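Local coordinates for imine reductase (Amycolatopsis orientalis, PDB 5FWN) that catalyses the NADPH-dependent reduction of imines to amines, taking its hydride from a cofactor held in a Rossmann-type domain, at the interface of chains A and B. Sequence-based numbering; all coordinates share one arbitrary frame. Chains: chain A/B, Imine reductase.

Contact 1: the interface of chains A and B. Residues chain A 124, 126-127; chain B 231-233.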
# COMPACT_ATOMS: atom_id res chain seq x y z
N PRO A 124 -9.36 14.34 -1.14
CA PRO A 124 -9.03 15.77 -1.09
C PRO A 124 -10.20 16.68 -1.47
O PRO A 124 -11.17 16.25 -2.16
CB PRO A 124 -7.91 15.92 -2.16
CG PRO A 124 -7.40 14.55 -2.42
CD PRO A 124 -8.55 13.61 -2.13
N ALA A 126 -10.68 18.97 -3.72
CA ALA A 126 -11.08 19.06 -5.12
C ALA A 126 -11.93 17.86 -5.63
O ALA A 126 -12.70 18.02 -6.59
CB ALA A 126 -9.85 19.25 -5.98
N MET A 127 -11.83 16.71 -4.97
CA MET A 127 -12.64 15.54 -5.28
C MET A 127 -14.03 15.52 -4.66
O MET A 127 -14.93 14.80 -5.14
CB MET A 127 -11.91 14.27 -4.83
CG MET A 127 -10.81 13.81 -5.78
SD MET A 127 -11.00 12.05 -6.12
CE MET A 127 -12.58 12.08 -6.96
N TYR B 231 -7.15 12.25 -10.74
CA TYR B 231 -7.17 12.63 -9.34
C TYR B 231 -6.74 14.09 -9.17
O TYR B 231 -5.56 14.40 -9.39
CB TYR B 231 -6.24 11.71 -8.51
CG TYR B 231 -6.65 11.53 -7.05
CD1 TYR B 231 -7.74 10.73 -6.70
CD2 TYR B 231 -5.93 12.13 -6.01
CE1 TYR B 231 -8.10 10.54 -5.37
CE2 TYR B 231 -6.29 11.93 -4.67
CZ TYR B 231 -7.39 11.14 -4.36
OH TYR B 231 -7.78 10.91 -3.05
N PRO B 232 -7.67 14.98 -8.72
CA PRO B 232 -7.26 16.38 -8.68
C PRO B 232 -7.24 17.11 -7.33
O PRO B 232 -8.15 17.85 -7.08
CB PRO B 232 -8.35 17.03 -9.56
CG PRO B 232 -9.59 16.27 -9.16
CD PRO B 232 -9.14 14.89 -8.72
N GLY B 233 -6.34 16.91 -6.39
CA GLY B 233 -5.88 15.67 -5.95
C GLY B 233 -4.41 15.71 -5.63
O GLY B 233 -3.67 15.56 -6.55
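The 3-10 helix 125-127 of chain A, with the loop residue just ahead of it, meets the loop of chain B that joins helices 199-222 and 238-254. A:Pro124 and A:Met127 lie toward the same face of the phenol ring of B:Tyr231, each side chain crossing it at about a right angle. CG of A:Met127 stands over that face, offset toward the rim, while the thioether sulfur SD comes alongside the CD1/CE1 border, 3.3 Å from B:Tyr231 CE1. The pyrrolidine of A:Pro124 sits beside the hydroxyl end, its CG 3.6 Å from B:Tyr231 CE2 and its CD 3.5 Å from CZ. The flexible thioether can mould itself to the ring border, while the proline offers a fixed apolar surface. With CG roughly anti to the backbone N (chi1 -152°), the tyrosine ring is carried toward A:Pro124 and A:Met127.

The chain of A:Met127, bent at chi2 and chi3, serves a second neighbour: its CG methylene lies 3.6 Å from CD of B:Pro232, again crossing at roughly a right angle. B:Pro232 thus offers a stiff, apolar corner between the tyrosine and the glycine. Beyond it, the side-chain-less B:Gly233 lets CG of A:Pro124 come to 4.0 Å from its CA. A:Ala126 faces the carbonyl of B:Pro232, but their modelled approach is too short to be trusted, and the detail of the loop there is doubtful.

In the fold, the chain A segment connects strands 115-121 and 134-139 of the cofactor-binding domain, so the patch docks one subunit's nucleotide-binding domain against a loop between two helices of its partner's C-terminal domain.

Contact 2: the interface of chains A and B. Residues chain A 187-188, 191-192, 202, 248, 251; chain B 172-173, 176.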
# COMPACT_ATOMS: atom_id res chain seq x y z
N HIS A 187 10.92 4.94 -0.73
CA HIS A 187 12.14 4.19 -0.71
C HIS A 187 12.28 3.41 -2.02
O HIS A 187 13.33 3.47 -2.67
CB HIS A 187 12.24 3.23 0.49
CG HIS A 187 13.55 2.50 0.52
ND1 HIS A 187 13.68 1.15 0.24
CD2 HIS A 187 14.81 2.94 0.75
CE1 HIS A 187 14.96 0.80 0.29
NE2 HIS A 187 15.67 1.87 0.59
N ALA A 188 11.24 2.69 -2.41
CA ALA A 188 11.28 1.98 -3.70
C ALA A 188 11.73 2.92 -4.83
O ALA A 188 12.59 2.57 -5.62
CB ALA A 188 9.95 1.37 -4.04
N LEU A 191 15.33 3.83 -4.77
CA LEU A 191 16.15 2.71 -5.09
C LEU A 191 16.27 2.52 -6.60
O LEU A 191 17.39 2.38 -7.11
CB LEU A 191 15.66 1.49 -4.38
CG LEU A 191 16.47 0.24 -4.43
CD1 LEU A 191 17.86 0.50 -3.83
CD2 LEU A 191 15.72 -0.82 -3.65
N VAL A 192 15.15 2.53 -7.32
CA VAL A 192 15.24 2.38 -8.80
C VAL A 192 15.84 3.66 -9.41
O VAL A 192 16.63 3.60 -10.36
CB VAL A 192 13.94 2.00 -9.47
CG1 VAL A 192 13.48 0.63 -8.97
CG2 VAL A 192 12.86 3.07 -9.36
N PHE A 202 8.12 3.26 -13.47
CA PHE A 202 8.14 2.47 -12.29
C PHE A 202 6.87 2.71 -11.46
O PHE A 202 6.31 1.78 -10.88
CB PHE A 202 9.32 2.82 -11.43
CG PHE A 202 9.34 2.08 -10.14
CD1 PHE A 202 9.65 0.71 -10.13
CD2 PHE A 202 9.07 2.72 -8.95
CE1 PHE A 202 9.69 0.01 -8.93
CE2 PHE A 202 9.06 1.99 -7.75
CZ PHE A 202 9.39 0.65 -7.75
N ILE A 248 17.35 -6.63 0.51
CA ILE A 248 16.86 -5.28 0.18
C ILE A 248 17.83 -4.25 0.78
O ILE A 248 18.19 -3.32 0.10
CB ILE A 248 15.44 -5.07 0.69
CG1 ILE A 248 14.47 -5.97 -0.10
CG2 ILE A 248 15.04 -3.61 0.58
CD1 ILE A 248 13.09 -6.09 0.52
N THR A 251 21.03 -4.33 -1.21
CA THR A 251 20.86 -3.69 -2.50
C THR A 251 20.87 -2.18 -2.29
O THR A 251 21.50 -1.42 -3.06
CB THR A 251 19.55 -4.16 -3.13
OG1 THR A 251 19.63 -5.55 -3.41
CG2 THR A 251 19.23 -3.41 -4.36
N THR B 172 13.60 -5.91 -5.35
CA THR B 172 13.96 -5.39 -4.04
C THR B 172 13.25 -4.09 -3.73
O THR B 172 12.79 -3.90 -2.61
CB THR B 172 15.49 -5.23 -3.83
OG1 THR B 172 16.03 -4.40 -4.83
CG2 THR B 172 16.14 -6.58 -3.89
N ALA B 173 13.09 -3.23 -4.71
CA ALA B 173 12.34 -1.99 -4.52
C ALA B 173 10.83 -2.26 -4.20
O ALA B 173 10.27 -1.75 -3.20
CB ALA B 173 12.47 -1.13 -5.75
N SER B 176 10.36 -3.80 -0.86
CA SER B 176 10.57 -2.83 0.22
C SER B 176 9.26 -2.08 0.47
O SER B 176 8.85 -1.93 1.62
CB SER B 176 11.70 -1.87 -0.11
OG SER B 176 12.07 -1.12 1.01
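Helix 166-193 of chain A runs nearly antiparallel to the same helix of chain B, and the backbones come so close that the CA atoms of A:Ala188 and B:Ala173 are 4.2 Å apart. The small methyls of the two alanines let the backbones approach this closely. The methyl of B:Ala173 points into chain A, where CG1 of A:Val192 meets its CB at 3.8 Å and the far end of the A:Phe202 ring lies a little farther off. On the other flank A:Leu191 lays its CD2 against the backbone of B:Ala173, 3.7 Å from CA. A:Val192 also steadies the phenylalanine, with CG2 over one face of its ring.

Helix 238-254 of chain A closes the opposite side. The threonines A:Thr251 and B:Thr172 point at one another by their ends, methyl CG2 of the former 3.4 Å from hydroxyl OG1 of the latter. A:Ile248 and B:Thr172 run alongside in opposite senses, and the isoleucine's two branches divide the work: CG2 lies 3.8 Å from B:Ser176 CB, while CG1 and CD1 follow the helix backbone near the carbonyl of B:Thr172. With an alanine at A:Ile248 both branches would be gone, which would probably strip B:Ser176 CB and the region of the B:Thr172 carbonyl of the isoleucine's contacts and open a gap there.

A polar link completes the patch. The imidazole of A:His187, carried across by a CG anti to the backbone N (chi1 -178°), has B:Ser176 CB in its plane at the edge. Its ND1 and the serine OG share a hydrogen bond of 2.9 Å, bent to 133° at the hydrogen, in which either group could be the donor.

The centres of the C-alpha atoms of contact 1 and contact 2 are about 28 Å apart, and no residue is common to both. They are joined through the helical domain: the chain B loop of contact 1 leads into helix 238-254, whose chain A copy takes part in contact 2. Contact 2 lies in the helical core of the dimer, while contact 1 ties the cofactor-binding domain of one subunit to the helical domain of the other. Two-fold symmetry repeats each with the chains exchanged. Together they suit the intertwined dimer typical of imine reductases; the structure alone does not show whether contact 1 affects closure.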